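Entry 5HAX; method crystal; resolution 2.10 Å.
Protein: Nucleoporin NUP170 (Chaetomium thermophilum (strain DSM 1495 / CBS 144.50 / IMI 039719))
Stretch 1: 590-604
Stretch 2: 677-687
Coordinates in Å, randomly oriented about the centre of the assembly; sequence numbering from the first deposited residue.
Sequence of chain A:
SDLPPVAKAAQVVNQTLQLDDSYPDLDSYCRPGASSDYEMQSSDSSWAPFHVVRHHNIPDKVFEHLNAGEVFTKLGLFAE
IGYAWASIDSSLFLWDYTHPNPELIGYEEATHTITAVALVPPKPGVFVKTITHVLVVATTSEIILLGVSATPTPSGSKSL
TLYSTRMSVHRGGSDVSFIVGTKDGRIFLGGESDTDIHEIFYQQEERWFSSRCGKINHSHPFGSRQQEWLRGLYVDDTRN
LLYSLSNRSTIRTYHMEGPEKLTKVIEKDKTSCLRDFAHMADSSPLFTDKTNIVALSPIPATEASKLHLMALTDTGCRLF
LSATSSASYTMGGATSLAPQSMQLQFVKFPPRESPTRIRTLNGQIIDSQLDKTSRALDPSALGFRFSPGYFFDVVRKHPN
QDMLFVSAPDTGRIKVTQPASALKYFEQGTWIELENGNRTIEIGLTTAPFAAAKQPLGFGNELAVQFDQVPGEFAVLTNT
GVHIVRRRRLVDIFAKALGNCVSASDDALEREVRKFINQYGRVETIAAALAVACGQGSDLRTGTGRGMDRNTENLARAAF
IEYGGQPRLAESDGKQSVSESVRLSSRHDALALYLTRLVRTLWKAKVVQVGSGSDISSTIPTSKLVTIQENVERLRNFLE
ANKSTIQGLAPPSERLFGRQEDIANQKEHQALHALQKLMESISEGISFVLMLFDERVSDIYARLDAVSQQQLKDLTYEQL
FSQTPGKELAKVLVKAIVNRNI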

# COMPACT_ATOMS: atom_id res chain seq x y z
N ALA A 590 -15.02 -1.91 21.91
CA ALA A 590 -15.21 -2.21 20.49
C ALA A 590 -15.98 -1.10 19.79
O ALA A 590 -15.63 -0.71 18.67
N LEU A 591 -17.02 -0.57 20.43
CA LEU A 591 -17.78 0.53 19.84
C LEU A 591 -16.91 1.77 19.71
O LEU A 591 -16.96 2.47 18.69
N ALA A 592 -16.11 2.07 20.74
CA ALA A 592 -15.21 3.20 20.67
C ALA A 592 -14.14 3.00 19.61
O ALA A 592 -13.77 3.94 18.89
N LEU A 593 -13.62 1.77 19.49
CA LEU A 593 -12.59 1.50 18.49
C LEU A 593 -13.14 1.66 17.08
O LEU A 593 -12.53 2.34 16.25
N TYR A 594 -14.30 1.06 16.81
CA TYR A 594 -14.91 1.19 15.49
C TYR A 594 -15.20 2.64 15.16
O TYR A 594 -14.84 3.12 14.08
N LEU A 595 -15.85 3.36 16.07
CA LEU A 595 -16.20 4.76 15.82
C LEU A 595 -14.96 5.60 15.55
O LEU A 595 -14.95 6.43 14.63
N THR A 596 -13.92 5.42 16.36
CA THR A 596 -12.69 6.18 16.17
C THR A 596 -12.13 5.97 14.77
O THR A 596 -11.77 6.93 14.08
N ARG A 597 -12.06 4.72 14.33
CA ARG A 597 -11.47 4.41 13.03
C ARG A 597 -12.31 4.96 11.89
O ARG A 597 -11.78 5.23 10.80
N LEU A 598 -13.61 5.16 12.11
CA LEU A 598 -14.45 5.76 11.08
C LEU A 598 -14.14 7.23 10.86
O LEU A 598 -14.38 7.76 9.77
N VAL A 599 -13.61 7.92 11.88
CA VAL A 599 -13.38 9.36 11.82
C VAL A 599 -11.90 9.72 11.98
O VAL A 599 -11.58 10.90 12.17
N ARG A 600 -11.00 8.74 11.91
CA ARG A 600 -9.59 9.03 12.18
C ARG A 600 -9.01 10.03 11.18
O ARG A 600 -8.13 10.83 11.55
N THR A 601 -9.48 10.03 9.94
CA THR A 601 -9.01 10.99 8.95
C THR A 601 -9.53 12.40 9.20
O THR A 601 -9.01 13.35 8.60
N LEU A 602 -10.54 12.56 10.06
CA LEU A 602 -11.20 13.83 10.31
C LEU A 602 -10.74 14.49 11.61
O LEU A 602 -10.40 15.68 11.61
N TRP A 603 -10.73 13.73 12.70
CA TRP A 603 -10.66 14.24 14.06
C TRP A 603 -9.70 15.41 14.23
O TRP A 603 -10.11 16.53 14.56
N LYS A 604 -8.41 15.18 14.00
CA LYS A 604 -7.39 16.20 14.25
C LYS A 604 -7.16 17.11 13.05
O LYS A 604 -6.32 18.02 13.14
N LYS A 677 -23.99 10.15 21.99
CA LYS A 677 -24.13 11.59 21.85
C LYS A 677 -23.02 12.17 20.97
O LYS A 677 -23.25 13.15 20.26
N LEU A 678 -21.83 11.57 21.00
CA LEU A 678 -20.77 12.01 20.10
C LEU A 678 -21.09 11.65 18.66
O LEU A 678 -20.79 12.42 17.74
N MET A 679 -21.72 10.49 18.44
CA MET A 679 -22.07 10.07 17.09
C MET A 679 -23.03 11.06 16.44
O MET A 679 -22.81 11.50 15.31
N GLU A 680 -24.11 11.41 17.14
CA GLU A 680 -25.06 12.37 16.58
C GLU A 680 -24.41 13.73 16.40
O GLU A 680 -24.68 14.43 15.42
N SER A 681 -23.52 14.11 17.32
CA SER A 681 -22.78 15.36 17.17
C SER A 681 -21.86 15.30 15.95
O SER A 681 -21.69 16.30 15.25
N ILE A 682 -21.25 14.14 15.70
CA ILE A 682 -20.40 13.98 14.52
C ILE A 682 -21.23 14.18 13.25
O ILE A 682 -20.82 14.88 12.32
N SER A 683 -22.41 13.55 13.20
CA SER A 683 -23.26 13.67 12.02
C SER A 683 -23.73 15.10 11.83
O SER A 683 -23.73 15.62 10.71
N GLU A 684 -24.15 15.76 12.91
CA GLU A 684 -24.52 17.17 12.83
C GLU A 684 -23.35 18.02 12.36
O GLU A 684 -23.51 18.89 11.50
N GLY A 685 -22.16 17.77 12.91
CA GLY A 685 -20.99 18.54 12.51
C GLY A 685 -20.67 18.37 11.03
O GLY A 685 -20.36 19.35 10.35
N ILE A 686 -20.76 17.14 10.52
CA ILE A 686 -20.48 16.91 9.11
C ILE A 686 -21.53 17.59 8.24
O ILE A 686 -21.20 18.22 7.23
N SER A 687 -22.80 17.47 8.61
CA SER A 687 -23.86 18.15 7.86
C SER A 687 -23.62 19.65 7.83
O SER A 687 -23.87 20.31 6.81

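Every contact between the two stretches is apolar, and no hydrogen bond or salt bridge passes between them. The helix that runs through the first part of stretch 1 and the helix of 677-687 run nearly parallel, their axes 13° apart in direction and 11.9 Å apart at closest approach. That spacing is wide for neighbouring helices, and the side chains fill the gap between them; the buried surface is a modest 380 Å² with both sides summed.

Ala590 begins the stretch out of reach of the partner. Leu591 makes the first contact. Its CA-to-CB bond points sideways, but with chi1 t and chi2 p the end of the side chain comes nearer, and Leu591 CD1 lies 3.8 Å from CE of Met679. Met679 also starts sideways; its m, t torsions and a chi3 of -137° carry the terminal methyl to Leu591. A flexible, unbranched thioether chain is well suited to covering such a distance.

Ala592 takes no part in the contact, but its carbonyl serves a neighbour one turn on. Leu593 and Tyr594 are out of reach, and the OH of Tyr594 is hydrogen-bonded elsewhere in the structure.

Leu595 is the centre of the packing, with 71 Å² covered by the other stretch, the largest share of any residue. It points toward the partner helix in the t, p rotamer. Leu595 CD2 meets CG of Met679 at 3.7 Å and, more loosely, CD2 of Leu678 at 4.4 Å, and Leu595 CD1 rests 4.0 Å from CD1 of Ile682. The methyl end as a whole lies among Leu678, Met679 and Ile682, so a branched aliphatic side chain can thus touch residues on successive turns of the opposing helix.

Thr596, with chi1 m, points away from the second stretch. OG1 of Thr596 donates a 2.7 Å hydrogen bond to O of Ala592, and this bond to the preceding turn lets its hydroxyl be buried without an unmet polar group. Arg597 and Leu598 are out of reach, and the guanidinium of Arg597 finds its polar partners elsewhere.

Val599 (chi1 m), one turn on from Leu595, also points toward the partner, and Val599 CG1 lies 4.2 Å from CG2 of Ile682. Ile682, in the m, t rotamer, therefore touches both Leu595 and Val599; its branched side chain lies against both.

Arg600 and Thr601 are likewise out of reach. Leu602 points toward the second stretch with an off-rotamer chi1 of -106° and places CD2 4.1 Å from CD1 of Ile686, itself m, t. Trp603 follows with a sideways CA-to-CB bond, but chi1 t sends its broad indole back until CH2 is 4.1 Å from CD2 of Leu678, which approaches the ring obliquely in the t, p rotamer. The indole nitrogen NE1 is hydrogen-bonded elsewhere in the structure. Lys604 is exposed and clear of the contact, as is the Lys677 NZ to Glu680 OE2 salt bridge of 3.1 Å within the second helix.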

# COMPACT_ATOMS: atom_id res chain seq x y z
CB ALA A 590 -15.95 -3.54 20.34
CB LEU A 591 -19.02 0.82 20.68
CG LEU A 591 -19.88 2.01 20.22
CD1 LEU A 591 -20.43 1.76 18.82
CD2 LEU A 591 -21.00 2.26 21.21
CB ALA A 592 -14.56 3.43 22.04
CB LEU A 593 -12.04 0.09 18.70
CG LEU A 593 -10.83 -0.32 17.85
CD1 LEU A 593 -9.65 0.61 18.09
CD2 LEU A 593 -10.45 -1.77 18.16
CB TYR A 594 -16.19 0.35 15.44
CG TYR A 594 -16.88 0.37 14.10
CD1 TYR A 594 -16.17 0.12 12.93
CD2 TYR A 594 -18.25 0.61 14.00
CE1 TYR A 594 -16.80 0.13 11.70
CE2 TYR A 594 -18.88 0.62 12.77
CZ TYR A 594 -18.15 0.38 11.62
OH TYR A 594 -18.77 0.39 10.40
CB LEU A 595 -16.99 5.33 16.99
CG LEU A 595 -17.31 6.83 16.91
CD1 LEU A 595 -18.12 7.14 15.67
CD2 LEU A 595 -18.03 7.29 18.17
CB THR A 596 -11.65 5.78 17.22
OG1 THR A 596 -12.15 6.08 18.53
CG2 THR A 596 -10.33 6.52 16.99
CB ARG A 597 -11.28 2.90 12.90
CG ARG A 597 -10.18 2.36 13.81
CD ARG A 597 -10.17 0.84 13.88
NE ARG A 597 -8.99 0.34 14.60
CZ ARG A 597 -8.77 -0.94 14.90
NH1 ARG A 597 -9.65 -1.87 14.54
NH2 ARG A 597 -7.67 -1.28 15.55
CB LEU A 598 -15.93 5.58 11.42
CG LEU A 598 -16.53 4.17 11.37
CD1 LEU A 598 -17.99 4.23 11.78
CD2 LEU A 598 -16.38 3.54 9.99
CB VAL A 599 -14.23 10.11 12.86
CG1 VAL A 599 -15.71 9.82 12.65
CG2 VAL A 599 -13.80 9.75 14.28
CB ARG A 600 -8.78 7.74 12.16
CG ARG A 600 -8.53 7.16 10.78
CD ARG A 600 -8.13 5.70 10.84
NE ARG A 600 -6.96 5.47 11.69
CZ ARG A 600 -5.70 5.48 11.25
NH1 ARG A 600 -4.70 5.26 12.10
NH2 ARG A 600 -5.43 5.70 9.97
CB THR A 601 -9.41 10.56 7.54
OG1 THR A 601 -10.84 10.54 7.42
CG2 THR A 601 -8.85 9.18 7.20
CB LEU A 602 -12.72 13.62 10.37
CG LEU A 602 -13.56 14.09 9.19
CD1 LEU A 602 -13.01 13.56 7.89
CD2 LEU A 602 -15.00 13.65 9.39
CB TRP A 603 -10.27 13.09 14.99
CG TRP A 603 -10.56 13.33 16.43
CD1 TRP A 603 -9.65 13.60 17.41
CD2 TRP A 603 -11.85 13.32 17.06
NE1 TRP A 603 -10.29 13.75 18.62
CE2 TRP A 603 -11.64 13.59 18.43
CE3 TRP A 603 -13.15 13.11 16.61
CZ2 TRP A 603 -12.69 13.66 19.34
CZ3 TRP A 603 -14.19 13.18 17.52
CH2 TRP A 603 -13.95 13.45 18.87
CB LYS A 604 -6.07 15.53 14.64
CG LYS A 604 -6.12 14.80 15.97
CD LYS A 604 -6.26 15.76 17.14
CE LYS A 604 -6.29 15.03 18.47
NZ LYS A 604 -6.34 15.96 19.62
CB LYS A 677 -24.11 12.26 23.22
CG LYS A 677 -25.47 12.27 23.91
CD LYS A 677 -26.42 13.24 23.24
CE LYS A 677 -27.81 13.18 23.85
NZ LYS A 677 -28.77 14.07 23.13
CB LEU A 678 -19.44 11.40 20.54
CG LEU A 678 -18.21 11.78 19.70
CD1 LEU A 678 -17.99 13.28 19.70
CD2 LEU A 678 -16.98 11.05 20.22
CB MET A 679 -22.67 8.67 17.11
CG MET A 679 -21.69 7.57 17.45
SD MET A 679 -22.48 5.96 17.53
CE MET A 679 -21.72 5.28 19.00
CB GLU A 680 -26.30 12.47 17.47
CG GLU A 680 -26.06 13.07 18.85
CD GLU A 680 -27.35 13.27 19.63
OE1 GLU A 680 -28.23 12.38 19.57
OE2 GLU A 680 -27.49 14.31 20.29
CB SER A 681 -21.98 15.66 18.44
OG SER A 681 -21.25 16.86 18.31
CB ILE A 682 -19.71 12.61 14.53
CG1 ILE A 682 -18.59 12.58 15.57
CG2 ILE A 682 -19.13 12.27 13.16
CD1 ILE A 682 -18.14 11.18 15.95
CB SER A 683 -24.44 12.71 12.13
OG SER A 683 -25.21 12.72 10.94
CB GLU A 684 -25.03 17.67 14.18
CG GLU A 684 -26.36 17.09 14.61
CD GLU A 684 -26.78 17.55 15.99
OE1 GLU A 684 -26.14 18.48 16.53
OE2 GLU A 684 -27.76 16.99 16.54
CB ILE A 686 -20.39 15.40 8.83
CG1 ILE A 686 -19.12 14.82 9.46
CG2 ILE A 686 -20.38 15.14 7.32
CD1 ILE A 686 -19.07 13.30 9.46
CB SER A 687 -25.22 17.84 8.47
OG SER A 687 -25.78 16.67 7.91